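Local structure of TagI restriction endonuclease (Thermocrispum agreste, 6GHS) at residues R256-L268 / L292-P306. The protein probably cleaves DNA carrying modified cytosines such as 5-methylcytosine, joining an SRA domain for recognition to an HNH nuclease domain. Numbering follows the deposited sequence.
Sequences RFDNGALYITDDL and LDHIRYHRSQLPNIP. With NA (sodium ion), chain C.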
loop_
_atom_site.group_PDB
_atom_site.type_symbol
_atom_site.label_atom_id
_atom_site.label_comp_id
_atom_site.label_asym_id
_atom_site.label_seq_id
_atom_site.Cartn_x
_atom_site.Cartn_y
_atom_site.Cartn_z
ATOM N N ARG A 256 -4.139 3.784 -12.498
ATOM C CA ARG A 256 -4.093 4.438 -13.810
ATOM C C ARG A 256 -3.820 5.933 -13.660
ATOM O O ARG A 256 -2.927 6.485 -14.292
ATOM C CB ARG A 256 -5.410 4.243 -14.571
ATOM C CG ARG A 256 -5.781 2.802 -14.844
ATOM C CD ARG A 256 -6.767 2.690 -15.973
ATOM N NE ARG A 256 -7.321 1.336 -16.026
ATOM C CZ ARG A 256 -8.613 1.002 -15.904
ATOM N NH1 ARG A 256 -9.572 1.921 -15.738
ATOM N NH2 ARG A 256 -8.973 -0.283 -15.973
ATOM N N PHE A 257 -4.599 6.561 -12.790
ATOM C CA PHE A 257 -4.518 7.995 -12.529
ATOM C C PHE A 257 -3.136 8.480 -12.046
ATOM O O PHE A 257 -2.692 9.562 -12.437
ATOM C CB PHE A 257 -5.613 8.365 -11.527
ATOM C CG PHE A 257 -5.773 9.828 -11.314
ATOM C CD1 PHE A 257 -6.622 10.573 -12.120
ATOM C CD2 PHE A 257 -5.082 10.470 -10.296
ATOM C CE1 PHE A 257 -6.764 11.938 -11.917
ATOM C CE2 PHE A 257 -5.223 11.829 -10.086
ATOM C CZ PHE A 257 -6.068 12.561 -10.894
ATOM N N ASP A 258 -2.464 7.678 -11.213
ATOM C CA ASP A 258 -1.126 8.027 -10.668
ATOM C C ASP A 258 0.044 7.663 -11.609
ATOM O O ASP A 258 1.174 8.061 -11.350
ATOM C CB ASP A 258 -0.884 7.347 -9.298
ATOM C CG ASP A 258 -1.720 7.942 -8.164
ATOM O OD1 ASP A 258 -2.702 8.643 -8.414
ATOM O OD2 ASP A 258 -1.405 7.717 -6.980
ATOM N N ASN A 259 -0.207 6.896 -12.676
ATOM C CA ASN A 259 0.856 6.471 -13.610
ATOM C C ASN A 259 0.542 6.729 -15.083
ATOM O O ASN A 259 0.668 5.821 -15.916
ATOM C CB ASN A 259 1.135 4.994 -13.398
ATOM C CG ASN A 259 1.533 4.705 -11.988
ATOM O OD1 ASN A 259 2.655 4.995 -11.594
ATOM N ND2 ASN A 259 0.604 4.175 -11.201
ATOM N N GLY A 260 0.128 7.964 -15.380
ATOM C CA GLY A 260 -0.051 8.462 -16.752
ATOM C C GLY A 260 -1.033 7.763 -17.688
ATOM O O GLY A 260 -0.792 7.741 -18.899
ATOM N N ALA A 261 -2.115 7.184 -17.159
ATOM C CA ALA A 261 -3.135 6.501 -17.998
ATOM C C ALA A 261 -4.516 7.214 -18.063
ATOM O O ALA A 261 -5.419 6.794 -18.807
ATOM C CB ALA A 261 -3.290 5.059 -17.537
ATOM N N LEU A 262 -4.665 8.285 -17.280
ATOM C CA LEU A 262 -5.857 9.114 -17.251
ATOM C C LEU A 262 -5.421 10.565 -17.058
ATOM O O LEU A 262 -4.440 10.839 -16.366
ATOM C CB LEU A 262 -6.738 8.720 -16.076
ATOM C CG LEU A 262 -7.308 7.306 -16.090
ATOM C CD1 LEU A 262 -7.844 6.918 -14.711
ATOM C CD2 LEU A 262 -8.369 7.164 -17.179
ATOM N N TYR A 263 -6.120 11.489 -17.707
ATOM C CA TYR A 263 -6.124 12.877 -17.281
ATOM C C TYR A 263 -7.527 13.390 -17.403
ATOM O O TYR A 263 -8.390 12.749 -18.022
ATOM C CB TYR A 263 -5.128 13.762 -18.063
ATOM C CG TYR A 263 -5.406 13.976 -19.546
ATOM C CD1 TYR A 263 -4.800 13.166 -20.503
ATOM C CD2 TYR A 263 -6.245 15.002 -19.987
ATOM C CE1 TYR A 263 -5.032 13.344 -21.852
ATOM C CE2 TYR A 263 -6.489 15.186 -21.339
ATOM C CZ TYR A 263 -5.876 14.354 -22.273
ATOM O OH TYR A 263 -6.088 14.511 -23.635
ATOM N N ILE A 264 -7.727 14.552 -16.789
ATOM C CA ILE A 264 -9.003 15.245 -16.786
ATOM C C ILE A 264 -8.811 16.572 -17.517
ATOM O O ILE A 264 -7.791 17.230 -17.328
ATOM C CB ILE A 264 -9.520 15.460 -15.349
ATOM C CG1 ILE A 264 -9.741 14.107 -14.649
ATOM C CG2 ILE A 264 -10.832 16.226 -15.359
ATOM C CD1 ILE A 264 -9.679 14.186 -13.135
ATOM N N THR A 265 -9.780 16.915 -18.375
ATOM C CA THR A 265 -9.814 18.189 -19.107
ATOM C C THR A 265 -10.303 19.323 -18.221
ATOM O O THR A 265 -10.822 19.094 -17.133
ATOM C CB THR A 265 -10.771 18.140 -20.315
ATOM O OG1 THR A 265 -12.048 17.665 -19.885
ATOM C CG2 THR A 265 -10.230 17.235 -21.405
ATOM N N ASP A 266 -10.132 20.551 -18.705
ATOM C CA ASP A 266 -10.682 21.733 -18.043
ATOM C C ASP A 266 -12.209 21.653 -17.935
ATOM O O ASP A 266 -12.788 22.125 -16.950
ATOM C CB ASP A 266 -10.286 23.017 -18.788
ATOM C CG ASP A 266 -8.848 23.440 -18.533
ATOM O OD1 ASP A 266 -8.314 23.200 -17.419
ATOM O OD2 ASP A 266 -8.265 24.046 -19.461
ATOM N N ASP A 267 -12.859 21.038 -18.923
ATOM C CA ASP A 267 -14.303 20.871 -18.855
ATOM C C ASP A 267 -14.716 19.544 -18.188
ATOM O O ASP A 267 -15.818 19.054 -18.427
ATOM C CB ASP A 267 -14.962 21.109 -20.235
ATOM C CG ASP A 267 -14.619 20.047 -21.272
ATOM O OD1 ASP A 267 -15.439 19.141 -21.485
ATOM O OD2 ASP A 267 -13.554 20.136 -21.907
ATOM N N LEU A 268 -13.847 18.993 -17.334
ATOM C CA LEU A 268 -14.111 17.791 -16.510
ATOM C C LEU A 268 -14.541 16.506 -17.233
ATOM O O LEU A 268 -15.405 15.767 -16.758
ATOM C CB LEU A 268 -15.069 18.118 -15.354
ATOM C CG LEU A 268 -14.589 19.140 -14.318
ATOM C CD1 LEU A 268 -15.550 19.162 -13.140
ATOM C CD2 LEU A 268 -13.187 18.845 -13.814
ATOM N N LEU A 292 -9.531 23.559 -10.339
ATOM C CA LEU A 292 -8.984 23.217 -11.664
ATOM C C LEU A 292 -7.487 23.432 -11.830
ATOM O O LEU A 292 -6.902 22.856 -12.732
ATOM C CB LEU A 292 -9.696 23.973 -12.786
ATOM C CG LEU A 292 -11.020 23.386 -13.271
ATOM C CD1 LEU A 292 -12.183 23.831 -12.384
ATOM C CD2 LEU A 292 -11.261 23.783 -14.725
ATOM N N ASP A 293 -6.865 24.268 -11.000
ATOM C CA ASP A 293 -5.401 24.423 -11.037
ATOM C C ASP A 293 -4.686 23.093 -10.782
ATOM O O ASP A 293 -3.705 22.764 -11.464
ATOM C CB ASP A 293 -4.909 25.470 -10.022
ATOM C CG ASP A 293 -5.269 26.886 -10.421
ATOM O OD1 ASP A 293 -5.077 27.247 -11.607
ATOM O OD2 ASP A 293 -5.748 27.638 -9.543
ATOM N N HIS A 294 -5.192 22.332 -9.808
ATOM C CA HIS A 294 -4.640 21.017 -9.478
ATOM C C HIS A 294 -4.831 20.053 -10.637
ATOM O O HIS A 294 -3.920 19.313 -10.958
ATOM C CB HIS A 294 -5.268 20.432 -8.218
ATOM C CG HIS A 294 -5.187 21.329 -7.022
ATOM N ND1 HIS A 294 -4.040 22.005 -6.670
ATOM C CD2 HIS A 294 -6.113 21.643 -6.085
ATOM C CE1 HIS A 294 -4.263 22.703 -5.571
ATOM N NE2 HIS A 294 -5.514 22.501 -5.195
ATOM N N ILE A 295 -5.998 20.077 -11.276
ATOM C CA ILE A 295 -6.219 19.269 -12.478
ATOM C C ILE A 295 -5.181 19.586 -13.545
ATOM O O ILE A 295 -4.542 18.684 -14.069
ATOM C CB ILE A 295 -7.652 19.426 -13.037
ATOM C CG1 ILE A 295 -8.636 18.752 -12.067
ATOM C CG2 ILE A 295 -7.756 18.855 -14.458
ATOM C CD1 ILE A 295 -10.021 18.496 -12.616
ATOM N N ARG A 296 -5.017 20.867 -13.853
ATOM C CA ARG A 296 -3.999 21.305 -14.812
ATOM C C ARG A 296 -2.611 20.810 -14.464
ATOM O O ARG A 296 -1.874 20.407 -15.354
ATOM C CB ARG A 296 -3.960 22.832 -14.930
ATOM C CG ARG A 296 -4.908 23.396 -15.977
ATOM C CD ARG A 296 -5.107 24.889 -15.789
ATOM N NE ARG A 296 -6.396 25.284 -16.350
ATOM C CZ ARG A 296 -7.259 26.131 -15.791
ATOM N NH1 ARG A 296 -7.011 26.719 -14.615
ATOM N NH2 ARG A 296 -8.400 26.388 -16.422
ATOM N N TYR A 297 -2.259 20.854 -13.178
ATOM C CA TYR A 297 -0.935 20.395 -12.696
ATOM C C TYR A 297 -0.712 18.914 -12.973
ATOM O O TYR A 297 0.335 18.520 -13.480
ATOM C CB TYR A 297 -0.752 20.667 -11.191
ATOM C CG TYR A 297 0.662 20.452 -10.709
ATOM C CD1 TYR A 297 1.148 19.163 -10.467
ATOM C CD2 TYR A 297 1.531 21.535 -10.506
ATOM C CE1 TYR A 297 2.455 18.947 -10.036
ATOM C CE2 TYR A 297 2.845 21.336 -10.073
ATOM C CZ TYR A 297 3.303 20.035 -9.838
ATOM O OH TYR A 297 4.594 19.809 -9.406
ATOM N N HIS A 298 -1.703 18.106 -12.630
ATOM C CA HIS A 298 -1.656 16.668 -12.869
ATOM C C HIS A 298 -1.521 16.341 -14.340
ATOM O O HIS A 298 -0.735 15.486 -14.704
ATOM C CB HIS A 298 -2.919 15.996 -12.316
ATOM C CG HIS A 298 -3.018 14.535 -12.618
ATOM N ND1 HIS A 298 -3.696 14.050 -13.714
ATOM C CD2 HIS A 298 -2.536 13.455 -11.963
ATOM C CE1 HIS A 298 -3.631 12.734 -13.718
ATOM N NE2 HIS A 298 -2.933 12.348 -12.666
ATOM N N ARG A 299 -2.315 17.007 -15.169
ATOM C CA ARG A 299 -2.235 16.877 -16.626
ATOM C C ARG A 299 -0.809 17.171 -17.127
ATOM O O ARG A 299 -0.302 16.525 -18.042
ATOM C CB ARG A 299 -3.242 17.832 -17.290
ATOM C CG ARG A 299 -3.695 17.398 -18.669
ATOM C CD ARG A 299 -4.407 18.532 -19.387
ATOM N NE ARG A 299 -5.630 18.933 -18.689
ATOM C CZ ARG A 299 -6.043 20.188 -18.480
ATOM N NH1 ARG A 299 -5.339 21.246 -18.883
ATOM N NH2 ARG A 299 -7.180 20.393 -17.826
ATOM N N SER A 300 -0.169 18.142 -16.486
ATOM C CA SER A 300 1.162 18.590 -16.853
ATOM C C SER A 300 2.307 17.691 -16.391
ATOM O O SER A 300 3.460 18.044 -16.607
ATOM C CB SER A 300 1.371 20.038 -16.362
ATOM O OG SER A 300 0.627 20.948 -17.167
ATOM N N GLN A 301 2.010 16.554 -15.756
ATOM C CA GLN A 301 3.017 15.512 -15.456
ATOM C C GLN A 301 3.179 14.486 -16.579
ATOM O O GLN A 301 4.050 13.623 -16.487
ATOM C CB GLN A 301 2.651 14.726 -14.196
ATOM C CG GLN A 301 2.517 15.511 -12.905
ATOM C CD GLN A 301 2.116 14.596 -11.759
ATOM O OE1 GLN A 301 1.046 13.978 -11.799
ATOM N NE2 GLN A 301 2.987 14.469 -10.753
ATOM N N LEU A 302 2.337 14.549 -17.611
ATOM C CA LEU A 302 2.431 13.616 -18.725
ATOM C C LEU A 302 3.624 13.959 -19.624
ATOM O O LEU A 302 4.135 15.067 -19.547
ATOM C CB LEU A 302 1.135 13.637 -19.532
ATOM C CG LEU A 302 -0.089 13.138 -18.777
ATOM C CD1 LEU A 302 -1.348 13.538 -19.518
ATOM C CD2 LEU A 302 -0.034 11.628 -18.584
ATOM N N PRO A 303 4.066 13.015 -20.484
ATOM C CA PRO A 303 5.215 13.283 -21.348
ATOM C C PRO A 303 5.016 14.441 -22.333
ATOM O O PRO A 303 5.845 15.363 -22.361
ATOM C CB PRO A 303 5.420 11.957 -22.090
ATOM C CG PRO A 303 4.754 10.934 -21.241
ATOM C CD PRO A 303 3.572 11.640 -20.670
ATOM N N ASN A 304 3.943 14.393 -23.126
ATOM C CA ASN A 304 3.520 15.541 -23.937
ATOM C C ASN A 304 2.296 16.102 -23.254
ATOM O O ASN A 304 1.306 15.386 -23.070
ATOM C CB ASN A 304 3.167 15.141 -25.371
ATOM C CG ASN A 304 4.288 14.382 -26.065
ATOM O OD1 ASN A 304 4.757 13.350 -25.572
ATOM N ND2 ASN A 304 4.711 14.879 -27.223
ATOM N N ILE A 305 2.362 17.372 -22.867
ATOM C CA ILE A 305 1.209 18.031 -22.280
ATOM C C ILE A 305 0.151 18.147 -23.381
ATOM O O ILE A 305 0.473 18.547 -24.515
ATOM C CB ILE A 305 1.537 19.423 -21.701
ATOM C CG1 ILE A 305 2.590 19.298 -20.584
ATOM C CG2 ILE A 305 0.263 20.102 -21.187
ATOM C CD1 ILE A 305 3.076 20.627 -20.026
ATOM N N PRO A 306 -1.098 17.759 -23.072
ATOM C CA PRO A 306 -2.156 17.905 -24.057
ATOM C C PRO A 306 -2.347 19.353 -24.493
ATOM O O PRO A 306 -2.566 20.234 -23.649
ATOM C CB PRO A 306 -3.398 17.388 -23.319
ATOM C CG PRO A 306 -2.858 16.400 -22.371
ATOM C CD PRO A 306 -1.553 16.977 -21.914
HETATM NA NA NA C . -2.123 9.385 -5.034
HETATM O O HOH W 1 -3.614 10.099 -6.228
HETATM O O HOH W 2 -5.427 15.791 -15.192
HETATM O O HOH W 3 -1.770 7.464 -4.014
HETATM O O HOH W 4 -3.536 9.316 -2.502
#
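His298 donates from NE2 to the backbone O of Phe257 (2.8 Å), a nearly straight bond with the oxygen in the imidazole plane. The same imidazole lies in an offset stack on the Phe257 ring, centroids 4.0 Å apart. Its other nitrogen, ND1, is 2.9 Å from water 2. That water accepts from Ile264 N and donates to Ile295 O, so both imidazole nitrogens and two backbone groups are satisfied together. Helix 251-258 and strand 263-264 belong to the HNH (ββα-metal) region, where Asp253 is a zinc ligand; helix 292-299 packs against both. One residue on from Phe257, Asp258 OD2 binds a sodium ion (2.7 Å). Arg299 turns at chi3 (-63°) and grips Ile264 O side-on with NE (3.1 Å) and NH2. NH2 also donates almost straight to Asp266 OD1 (3.1 Å), from above the carboxylate plane. Arg296 NE adds a weak bond to this oxygen within a salt-bridge network. A leucine in place of Arg299 would probably leave Ile264 O without these two donors and take from Asp266 OD1 its straighter bond, with the weak one from Arg296 NE still in place. Pro306 CG sits over a face of the Tyr263 ring in a CH-pi contact, while Leu302 CD1 meets Tyr263 CD1 at 3.6 Å.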